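Local coordinates for protein triacylglycerol lipase (PDB 3O0D) that probably hydrolyses triacylglycerols, acting as a secreted, glycosylated yeast lipase of the alpha/beta-hydrolase fold, at residues N16-Y21 with S260-C265; G70-D75 with K79-V84; D93-I98 with N284-H289; A168-I173 with P190-A195. One frame throughout, in Å; residues are numbered along the deposited sequence.

Interaction 1 of 4, residues N16-Y21 with S260-C265; sequences NFFEKY and SNVVMC
Phe-18 reaches across to Val-262 and Met-264, and with the methionine it makes a Met-aromatic contact on the central sheet of the alpha/beta-hydrolase fold. The phenylalanine belongs to the N-terminal helix 12-27; its two partners are on strand 262-265, where Val-262 points toward the helix and Met-264 bends its end that way, while the intervening Val-263 points away. The backbones keep their distance, 9.6 Å between the CA atoms of Phe-18 and Val-262, and the side chains do the bridging.

From CB outward, Phe-18 already heads for the strand, and with CG opposite the carbonyl carbon (chi1 -63°) the ring continues in that direction. CD2, one bond past CG, is the first atom to meet anything across the contact: Val-262 CG1 lies 4.5 Å from it, a loose apolar touch. At the far end CZ comes to 4.1 Å from Met-264 SD. The sulfur is 5.2 Å from the ring centroid and 71° off the ring normal, an oblique approach.

Met-264 gets there by folding its chain: bends at chi2 and chi3 bring the thioether closer to the helix than its CB direction suggests. Val-248 of the adjoining strand 247-250 touches all three residues and closes the cluster, and Tyr-223 meets the Phe-18 ring edge-to-face. Between the two segments the contact is buried and apolar, with a modest 105 Å² shared by them. Beyond the sulfur, Met-264 CE is 5.3 Å from Phe-18 CZ.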
# COMPACT_ATOMS: atom_id res chain seq x y z
N ASN A 16 -7.55 -2.64 -15.13
CA ASN A 16 -8.05 -1.28 -14.97
C ASN A 16 -8.28 -0.93 -13.44
O ASN A 16 -8.08 0.25 -13.04
CB ASN A 16 -9.39 -1.10 -15.66
CG ASN A 16 -9.27 -1.19 -17.18
OD1 ASN A 16 -8.19 -1.11 -17.72
ND2 ASN A 16 -10.42 -1.42 -17.86
N PHE A 17 -8.58 -1.98 -12.67
CA PHE A 17 -8.77 -1.85 -11.25
C PHE A 17 -7.42 -1.53 -10.58
O PHE A 17 -7.32 -0.55 -9.80
CB PHE A 17 -9.32 -3.17 -10.78
CG PHE A 17 -9.22 -3.38 -9.26
CD1 PHE A 17 -10.16 -2.83 -8.37
CD2 PHE A 17 -8.27 -4.28 -8.82
CE1 PHE A 17 -10.04 -3.23 -6.96
CE2 PHE A 17 -8.13 -4.60 -7.48
CZ PHE A 17 -9.02 -4.06 -6.57
N PHE A 18 -6.37 -2.24 -10.95
CA PHE A 18 -5.08 -1.91 -10.37
C PHE A 18 -4.63 -0.51 -10.77
O PHE A 18 -4.14 0.23 -9.98
CB PHE A 18 -4.03 -2.94 -10.76
CG PHE A 18 -4.32 -4.33 -10.23
CD1 PHE A 18 -4.63 -4.54 -8.90
CD2 PHE A 18 -4.27 -5.42 -11.05
CE1 PHE A 18 -4.86 -5.79 -8.44
CE2 PHE A 18 -4.51 -6.68 -10.56
CZ PHE A 18 -4.82 -6.86 -9.28
N GLU A 19 -4.81 -0.18 -12.04
CA GLU A 19 -4.42 1.17 -12.53
C GLU A 19 -5.12 2.24 -11.79
O GLU A 19 -4.54 3.28 -11.46
CB GLU A 19 -4.68 1.21 -14.04
CG GLU A 19 -4.38 2.58 -14.68
CD GLU A 19 -4.69 2.54 -16.21
OE1 GLU A 19 -5.87 2.38 -16.56
OE2 GLU A 19 -3.69 2.62 -16.96
N LYS A 20 -6.41 2.01 -11.51
CA LYS A 20 -7.15 2.96 -10.70
C LYS A 20 -6.48 3.33 -9.35
O LYS A 20 -6.35 4.58 -9.07
CB LYS A 20 -8.59 2.43 -10.44
CG LYS A 20 -9.31 3.31 -9.40
CD LYS A 20 -10.74 2.69 -9.23
CE LYS A 20 -11.40 3.32 -8.01
NZ LYS A 20 -12.80 2.79 -7.83
N TYR A 21 -6.05 2.30 -8.64
CA TYR A 21 -5.44 2.52 -7.28
C TYR A 21 -4.04 3.13 -7.54
O TYR A 21 -3.58 4.07 -6.78
CB TYR A 21 -5.47 1.29 -6.33
CG TYR A 21 -6.93 1.10 -5.97
CD1 TYR A 21 -7.54 1.92 -5.00
CD2 TYR A 21 -7.70 0.21 -6.70
CE1 TYR A 21 -8.85 1.84 -4.75
CE2 TYR A 21 -9.08 0.15 -6.43
CZ TYR A 21 -9.61 0.98 -5.47
OH TYR A 21 -10.95 0.92 -5.20
N SER A 260 -0.63 -8.49 -20.80
CA SER A 260 -0.02 -9.79 -20.59
C SER A 260 1.05 -9.78 -19.46
O SER A 260 1.47 -10.86 -19.04
CB SER A 260 0.66 -10.22 -21.89
OG SER A 260 1.49 -9.17 -22.40
N ASN A 261 1.47 -8.60 -19.10
CA ASN A 261 2.68 -8.47 -18.27
C ASN A 261 2.37 -7.98 -16.86
O ASN A 261 3.31 -7.68 -16.09
CB ASN A 261 3.66 -7.56 -18.93
CG ASN A 261 4.41 -8.32 -19.99
OD1 ASN A 261 5.62 -8.75 -19.81
ND2 ASN A 261 3.75 -8.53 -21.09
N VAL A 262 1.12 -8.07 -16.44
CA VAL A 262 0.83 -7.88 -15.01
C VAL A 262 0.30 -9.28 -14.50
O VAL A 262 -0.70 -9.79 -15.05
CB VAL A 262 -0.24 -6.81 -14.82
CG1 VAL A 262 -0.60 -6.58 -13.29
CG2 VAL A 262 0.10 -5.44 -15.47
N VAL A 263 0.94 -9.88 -13.49
CA VAL A 263 0.63 -11.28 -13.18
C VAL A 263 0.32 -11.35 -11.67
O VAL A 263 0.83 -10.54 -10.87
CB VAL A 263 1.77 -12.26 -13.58
CG1 VAL A 263 1.90 -12.32 -15.12
CG2 VAL A 263 3.14 -11.86 -12.88
N MET A 264 -0.50 -12.35 -11.28
CA MET A 264 -0.75 -12.57 -9.86
C MET A 264 0.22 -13.66 -9.40
O MET A 264 0.38 -14.69 -10.06
CB MET A 264 -2.19 -13.15 -9.74
CG MET A 264 -3.32 -12.31 -10.39
SD MET A 264 -3.37 -10.67 -9.68
CE MET A 264 -4.07 -10.99 -7.99
N CYS A 265 0.96 -13.39 -8.30
CA CYS A 265 2.05 -14.30 -7.88
C CYS A 265 1.56 -15.09 -6.69
O CYS A 265 1.02 -14.46 -5.82
CB CYS A 265 3.20 -13.40 -7.37
SG CYS A 265 3.74 -12.29 -8.76

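Interaction 2 of 4, residues G70-D75 with K79-V84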
# COMPACT_ATOMS: atom_id res chain seq x y z
N GLY A 70 -1.19 12.81 2.95
CA GLY A 70 -2.20 12.01 2.13
C GLY A 70 -3.52 12.70 2.25
O GLY A 70 -3.66 13.90 2.52
N TYR A 71 -4.58 11.95 1.84
CA TYR A 71 -5.89 12.65 1.81
C TYR A 71 -7.01 11.60 1.98
O TYR A 71 -6.80 10.38 1.89
CB TYR A 71 -6.15 13.40 0.47
CG TYR A 71 -6.14 12.45 -0.77
CD1 TYR A 71 -7.36 11.88 -1.28
CD2 TYR A 71 -4.98 12.22 -1.48
CE1 TYR A 71 -7.34 11.04 -2.39
CE2 TYR A 71 -4.96 11.36 -2.63
CZ TYR A 71 -6.16 10.83 -3.07
OH TYR A 71 -6.15 10.03 -4.20
N LEU A 72 -8.16 12.14 2.34
CA LEU A 72 -9.35 11.36 2.51
C LEU A 72 -10.29 11.90 1.48
O LEU A 72 -10.57 13.12 1.40
CB LEU A 72 -9.88 11.60 3.95
CG LEU A 72 -11.18 10.92 4.37
CD1 LEU A 72 -11.19 9.41 4.23
CD2 LEU A 72 -11.50 11.39 5.84
N ALA A 73 -10.93 10.99 0.67
CA ALA A 73 -11.91 11.51 -0.31
C ALA A 73 -13.10 10.53 -0.38
O ALA A 73 -12.99 9.40 0.11
CB ALA A 73 -11.24 11.54 -1.70
N VAL A 74 -14.20 11.00 -0.98
CA VAL A 74 -15.43 10.15 -1.13
C VAL A 74 -15.75 10.14 -2.64
O VAL A 74 -15.87 11.19 -3.27
CB VAL A 74 -16.59 10.78 -0.38
CG1 VAL A 74 -17.86 9.88 -0.62
CG2 VAL A 74 -16.25 10.78 1.13
N ASP A 75 -15.93 8.93 -3.18
CA ASP A 75 -16.20 8.77 -4.65
C ASP A 75 -17.69 8.27 -4.63
O ASP A 75 -18.00 7.12 -4.26
CB ASP A 75 -15.32 7.71 -5.19
CG ASP A 75 -15.47 7.53 -6.71
OD1 ASP A 75 -16.60 7.76 -7.19
OD2 ASP A 75 -14.48 7.15 -7.38
N LYS A 79 -19.14 4.67 -5.07
CA LYS A 79 -19.61 4.45 -3.66
C LYS A 79 -18.53 3.91 -2.75
O LYS A 79 -18.61 2.82 -2.13
CB LYS A 79 -20.81 3.44 -3.67
CG LYS A 79 -22.15 4.08 -4.17
CD LYS A 79 -22.01 4.45 -5.58
CE LYS A 79 -23.31 5.03 -6.33
NZ LYS A 79 -23.09 5.00 -7.82
N GLN A 80 -17.41 4.67 -2.71
CA GLN A 80 -16.26 4.26 -1.92
C GLN A 80 -15.77 5.52 -1.17
O GLN A 80 -16.00 6.66 -1.59
CB GLN A 80 -15.08 3.78 -2.79
CG GLN A 80 -15.47 2.40 -3.44
CD GLN A 80 -14.39 1.98 -4.40
OE1 GLN A 80 -14.11 2.68 -5.37
NE2 GLN A 80 -13.69 0.91 -4.07
N ILE A 81 -15.08 5.21 -0.08
CA ILE A 81 -14.32 6.24 0.69
C ILE A 81 -12.85 5.83 0.47
O ILE A 81 -12.46 4.68 0.70
CB ILE A 81 -14.66 6.09 2.19
CG1 ILE A 81 -16.13 6.48 2.40
CG2 ILE A 81 -13.70 7.09 3.00
CD1 ILE A 81 -16.74 6.01 3.83
N TYR A 82 -12.05 6.82 0.07
CA TYR A 82 -10.61 6.54 -0.18
C TYR A 82 -9.74 7.16 0.91
O TYR A 82 -9.96 8.31 1.19
CB TYR A 82 -10.20 7.24 -1.45
CG TYR A 82 -10.88 6.77 -2.71
CD1 TYR A 82 -11.17 5.43 -2.88
CD2 TYR A 82 -11.13 7.67 -3.69
CE1 TYR A 82 -11.82 5.00 -4.10
CE2 TYR A 82 -11.82 7.26 -4.93
CZ TYR A 82 -12.08 5.92 -5.06
OH TYR A 82 -12.72 5.45 -6.19
N LEU A 83 -8.86 6.36 1.51
CA LEU A 83 -7.80 6.93 2.34
C LEU A 83 -6.47 6.62 1.56
O LEU A 83 -6.19 5.49 1.27
CB LEU A 83 -7.77 6.20 3.67
CG LEU A 83 -6.56 6.67 4.55
CD1 LEU A 83 -6.58 8.17 4.77
CD2 LEU A 83 -6.69 5.91 5.88
N VAL A 84 -5.72 7.71 1.27
CA VAL A 84 -4.53 7.53 0.44
C VAL A 84 -3.39 8.14 1.25
O VAL A 84 -3.54 9.23 1.81
CB VAL A 84 -4.68 8.35 -0.80
CG1 VAL A 84 -3.32 8.39 -1.64
CG2 VAL A 84 -5.81 7.71 -1.74
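Tyr-71 lies with one ring face over Val-84, at one end of an antiparallel beta hairpin whose other end is tied by Asp-75 and Tyr-82. Backbone bonds come first: the pairs Tyr-71/Val-84, Ala-73/Tyr-82 and Asp-75/Gln-80 are each doubly hydrogen-bonded, the shortest bond running from Tyr-82 N to Ala-73 O at 2.7 Å. Asp-75 has two residues opposite it, Lys-79 and Gln-80, which makes a G1 beta bulge beside the turn, with Lys-79 in the left-handed helical region.

One polar side-chain bond is added between the strands. Tyr-82 OH donates to Asp-75 OD2 over 2.7 Å, reaching its anti side 30° out of the carboxylate plane, with ring and carboxylate 82° apart. Asp-75 OD1 accepts from Ser-78 N in the turn, so both carboxylate oxygens are used. Outside the hairpin, Tyr-71 OH bonds Leu-24 O.

Apolar contacts fall on both faces. Val-84 CB sits 3.8 Å from the Tyr-71 ring centroid in a CH-pi contact, made possible because CG of Tyr-71 lies between its backbone N and carbonyl carbon (chi1 60°), and Val-84 CG2 is 3.4 Å from Tyr-71 CZ. Replacing Tyr-71 with alanine would probably uncover Val-84 and leave Leu-24 O without its phenol partner. On the other face Leu-72 and Ile-81 run side by side, CD1 of Leu-72 being 3.6 Å from CG2 of Ile-81.

Strand 53-60 flanks the hairpin beyond 68-75. Leu-72 and Val-74 pack under helix 127-150, whereas Tyr-71 and Tyr-82 face helix 12-27, placing the hairpin between the two helices.

Interaction 3 of 4, residues D93-I98 with N284-H289; sequences DVITDI and NVIGNH
Ile-95 carries this contact, meeting Val-285, Ile-286 and His-289 with its two branches. Helix 91-100 follows strand 80-87 at the place where the lid lies in related fungal lipases, and it probably plays that part here.

Walking along it, Asp-93 comes first: its backbone N-H bonds Ser-90 OG, and its O accepts from Asp-97 N within the helix. Val-94 turns elsewhere, onto His-89. Ile-95 then points toward the short helix 285-290. With CG1 opposite the carbonyl carbon (chi1 -67°) and the chain extended beyond it, CD1 becomes the leading atom. It lies 3.6 Å from Ile-286 CD1, methyl to methyl, and equally 3.6 Å from His-289 CD2, the imidazole being approached obliquely. His-289 NE2 is a little farther from Ile-95 CD1, at 4.0 Å. The other branch makes a looser touch, Ile-95 CG2 to Val-285 CG1 at 4.5 Å. Past it, Thr-96 OG1 turns back to bond Glu-92 O within its own helix.

The CB of His-289 points toward the other helix, and with CG opposite its backbone N (chi1 -176°) CD2 comes up to the isoleucine. Both ring nitrogens are already bonded elsewhere: NE2 with Ser-162 OG and ND1 with Asp-230 OD2, consistent with a Ser-His-Asp catalytic triad.

The contact is purely van der Waals, without a polar tie between the segments. A methyl lying obliquely against CD2 of a probable catalytic histidine is consistent with a closed lid, held here by packing that could separate without breaking a hydrogen bond between these two segments.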
# COMPACT_ATOMS: atom_id res chain seq x y z
N ASP A 93 15.43 9.70 0.93
CA ASP A 93 15.68 9.68 2.40
C ASP A 93 14.98 8.53 3.13
O ASP A 93 15.58 7.84 3.99
CB ASP A 93 15.31 10.98 3.11
CG ASP A 93 16.12 12.23 2.60
OD1 ASP A 93 17.13 12.12 1.82
OD2 ASP A 93 15.71 13.33 3.00
N VAL A 94 13.69 8.34 2.82
CA VAL A 94 12.99 7.26 3.46
C VAL A 94 13.58 5.89 3.08
O VAL A 94 13.77 5.03 3.96
CB VAL A 94 11.49 7.40 3.10
CG1 VAL A 94 10.77 6.21 3.71
CG2 VAL A 94 10.98 8.72 3.67
N ILE A 95 13.87 5.62 1.77
CA ILE A 95 14.31 4.28 1.42
C ILE A 95 15.69 4.02 2.04
O ILE A 95 16.01 2.89 2.39
CB ILE A 95 14.35 4.14 -0.12
CG1 ILE A 95 12.91 4.21 -0.61
CG2 ILE A 95 15.15 2.89 -0.62
CD1 ILE A 95 12.78 4.61 -2.11
N THR A 96 16.51 5.09 2.12
CA THR A 96 17.84 4.90 2.73
C THR A 96 17.65 4.45 4.16
O THR A 96 18.31 3.51 4.59
CB THR A 96 18.74 6.16 2.64
OG1 THR A 96 18.94 6.55 1.26
CG2 THR A 96 20.10 5.82 3.24
N ASP A 97 16.75 5.09 4.92
CA ASP A 97 16.51 4.62 6.26
C ASP A 97 16.04 3.21 6.36
O ASP A 97 16.46 2.42 7.22
CB ASP A 97 15.51 5.54 6.90
CG ASP A 97 15.70 5.63 8.31
OD1 ASP A 97 15.45 4.59 8.99
OD2 ASP A 97 16.11 6.75 8.74
N ILE A 98 15.09 2.81 5.51
CA ILE A 98 14.57 1.48 5.61
C ILE A 98 15.59 0.39 5.28
O ILE A 98 15.58 -0.70 5.87
CB ILE A 98 13.37 1.36 4.61
CG1 ILE A 98 12.27 2.32 5.00
CG2 ILE A 98 12.95 -0.07 4.40
CD1 ILE A 98 11.18 2.44 3.79
N ASN A 284 18.74 0.91 -10.95
CA ASN A 284 18.16 2.25 -10.87
C ASN A 284 17.01 2.43 -9.88
O ASN A 284 15.75 2.40 -10.23
CB ASN A 284 17.56 2.53 -12.22
CG ASN A 284 17.30 3.94 -12.40
OD1 ASN A 284 18.07 4.79 -11.95
ND2 ASN A 284 16.24 4.26 -13.12
N VAL A 285 17.39 2.63 -8.63
CA VAL A 285 16.49 2.28 -7.53
C VAL A 285 15.26 3.22 -7.52
O VAL A 285 14.15 2.72 -7.55
CB VAL A 285 17.30 2.38 -6.18
CG1 VAL A 285 16.35 2.40 -4.89
CG2 VAL A 285 18.33 1.26 -6.05
N ILE A 286 15.43 4.53 -7.49
CA ILE A 286 14.30 5.46 -7.44
C ILE A 286 13.46 5.31 -8.72
O ILE A 286 12.24 5.14 -8.63
CB ILE A 286 14.65 6.94 -7.18
CG1 ILE A 286 15.26 7.13 -5.81
CG2 ILE A 286 13.42 7.88 -7.27
CD1 ILE A 286 14.40 6.67 -4.61
N GLY A 287 14.10 5.33 -9.91
CA GLY A 287 13.29 5.33 -11.10
C GLY A 287 12.40 4.09 -11.17
O GLY A 287 11.20 4.20 -11.59
N ASN A 288 12.93 2.91 -10.80
CA ASN A 288 12.18 1.67 -10.94
C ASN A 288 11.07 1.63 -9.90
O ASN A 288 10.04 1.02 -10.10
CB ASN A 288 13.04 0.44 -10.67
CG ASN A 288 14.12 0.24 -11.78
OD1 ASN A 288 13.97 0.74 -12.87
ND2 ASN A 288 15.16 -0.53 -11.48
N HIS A 289 11.31 2.32 -8.80
CA HIS A 289 10.27 2.42 -7.76
C HIS A 289 9.13 3.35 -8.12
O HIS A 289 8.03 3.26 -7.51
CB HIS A 289 10.96 2.96 -6.48
CG HIS A 289 10.07 3.06 -5.25
ND1 HIS A 289 9.30 2.00 -4.79
CD2 HIS A 289 9.95 4.05 -4.32
CE1 HIS A 289 8.78 2.32 -3.61
NE2 HIS A 289 9.12 3.58 -3.33

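Interaction 4 of 4, residues A168-I173 with P190-A195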
# COMPACT_ATOMS: atom_id res chain seq x y z
N ALA A 168 -0.60 2.01 4.61
CA ALA A 168 -1.91 1.51 4.16
C ALA A 168 -2.25 0.08 4.58
O ALA A 168 -3.33 -0.23 4.97
CB ALA A 168 -2.06 1.69 2.61
N LEU A 169 -1.28 -0.77 4.48
CA LEU A 169 -1.38 -2.16 4.94
C LEU A 169 -1.76 -2.21 6.44
O LEU A 169 -2.78 -2.84 6.82
CB LEU A 169 -0.14 -2.97 4.62
CG LEU A 169 -0.16 -4.35 5.22
CD1 LEU A 169 -1.40 -5.12 4.63
CD2 LEU A 169 1.11 -5.23 5.08
N LEU A 170 -1.00 -1.46 7.24
CA LEU A 170 -1.30 -1.42 8.67
C LEU A 170 -2.62 -0.73 8.96
O LEU A 170 -3.36 -1.24 9.84
CB LEU A 170 -0.16 -0.63 9.41
CG LEU A 170 1.10 -1.44 9.34
CD1 LEU A 170 2.28 -0.59 10.06
CD2 LEU A 170 0.97 -2.75 9.96
N PHE A 171 -2.97 0.33 8.22
CA PHE A 171 -4.21 1.03 8.48
C PHE A 171 -5.36 0.08 8.05
O PHE A 171 -6.44 0.03 8.74
CB PHE A 171 -4.30 2.37 7.72
CG PHE A 171 -5.24 3.30 8.32
CD1 PHE A 171 -4.78 4.38 9.08
CD2 PHE A 171 -6.64 3.06 8.23
CE1 PHE A 171 -5.67 5.27 9.71
CE2 PHE A 171 -7.52 3.90 8.86
CZ PHE A 171 -7.04 5.04 9.63
N GLY A 172 -5.18 -0.67 6.95
CA GLY A 172 -6.22 -1.66 6.59
C GLY A 172 -6.42 -2.77 7.62
O GLY A 172 -7.56 -3.20 7.95
N ILE A 173 -5.33 -3.17 8.24
CA ILE A 173 -5.38 -4.17 9.30
C ILE A 173 -6.13 -3.57 10.49
O ILE A 173 -7.02 -4.28 11.05
CB ILE A 173 -4.00 -4.68 9.69
CG1 ILE A 173 -3.43 -5.56 8.55
CG2 ILE A 173 -4.10 -5.63 10.95
CD1 ILE A 173 -1.93 -5.69 8.67
N PRO A 190 7.27 -1.84 1.16
CA PRO A 190 8.37 -2.58 1.77
C PRO A 190 7.84 -3.69 2.71
O PRO A 190 6.58 -3.69 3.01
CB PRO A 190 9.13 -1.45 2.56
CG PRO A 190 8.05 -0.42 2.94
CD PRO A 190 7.05 -0.49 1.68
N ILE A 191 8.68 -4.66 3.11
CA ILE A 191 8.25 -5.71 4.02
C ILE A 191 7.98 -5.09 5.42
O ILE A 191 8.83 -4.38 5.95
CB ILE A 191 9.35 -6.75 4.14
CG1 ILE A 191 9.74 -7.29 2.78
CG2 ILE A 191 8.83 -7.98 4.99
CD1 ILE A 191 11.09 -8.04 2.78
N VAL A 192 6.81 -5.34 5.98
CA VAL A 192 6.36 -4.65 7.16
C VAL A 192 6.79 -5.34 8.50
O VAL A 192 7.12 -4.64 9.51
CB VAL A 192 4.81 -4.42 7.03
CG1 VAL A 192 4.24 -3.95 8.31
CG2 VAL A 192 4.57 -3.28 5.89
N GLY A 193 6.73 -6.64 8.52
CA GLY A 193 6.93 -7.39 9.80
C GLY A 193 7.53 -8.76 9.67
O GLY A 193 8.07 -9.15 8.64
N ASN A 194 7.38 -9.55 10.72
CA ASN A 194 7.97 -10.84 10.75
C ASN A 194 7.05 -11.99 10.33
O ASN A 194 5.96 -11.74 9.81
CB ASN A 194 8.53 -11.01 12.21
CG ASN A 194 7.41 -11.30 13.20
OD1 ASN A 194 6.24 -10.96 12.94
ND2 ASN A 194 7.75 -11.97 14.34
N ALA A 195 7.50 -13.24 10.45
CA ALA A 195 6.71 -14.39 9.96
C ALA A 195 5.40 -14.51 10.74
O ALA A 195 4.34 -14.74 10.17
CB ALA A 195 7.53 -15.70 9.99
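Val-192 splits its two methyls between Leu-169 and Leu-170, consecutive residues of helix 163-177, which follows directly on Ser-162 of the probable nucleophile elbow. The valine sits in the loop between strand 183-187 and helix 195-206.

Torsions sort out the pairing. In Val-192, CG1 lies opposite the backbone N (chi1 169°) and CG2 opposite the carbonyl carbon, which turns CG1 to Leu-170 and CG2 to Leu-169. The leucines leave the helix in different ways: Leu-169 swings CG away from its own N (chi1 173°), while Leu-170 sets it beside N (chi1 -67°), and this brings its end nearer than its CB direction would. Leu-170 and the valine run antiparallel alongside each other, Leu-170 CD2 3.9 Å and its CG 4.1 Å from Val-192 CG1. Leu-169 crosses at a slant, CD2 to Val-192 CG2 at 4.1 Å.

Ala-166, one turn back on the same helix, and Phe-197 of helix 195-206 also touch the valine. A potassium ion lies about 4 Å from the Leu-169 side chain.

The backbone of Val-192 is held separately, by hydrogen bonding with His-126. Between the valine and the leucines only carbon meets carbon, in a buried spot: here the loop meets the helix through dispersion and the exclusion of water.

Overall arrangement
Interaction 1 spans most of the chain, from the N-terminal helix 12-27 to strand 262-265, while interaction 2 closes early as a local hairpin. Both reach the same mixed sheet, with centres 20 Å apart, and they touch where Lys-20 and Tyr-21 meet Gln-80. Interaction 3 opens just after the hairpin, since helix 91-100 follows strand 80-87, and closes beyond 260-265, so it crosses interaction 1 along the sequence. Interaction 4 falls between these far-separated ends, touches interaction 2 through Phe-171 and Leu-83, and comes within about 4 Å (nearest atoms) of interaction 3. Interactions 1 and 2 thus lie on the sheet, interaction 3 at the probable active site and lid, and interaction 4 beside the nucleophile elbow.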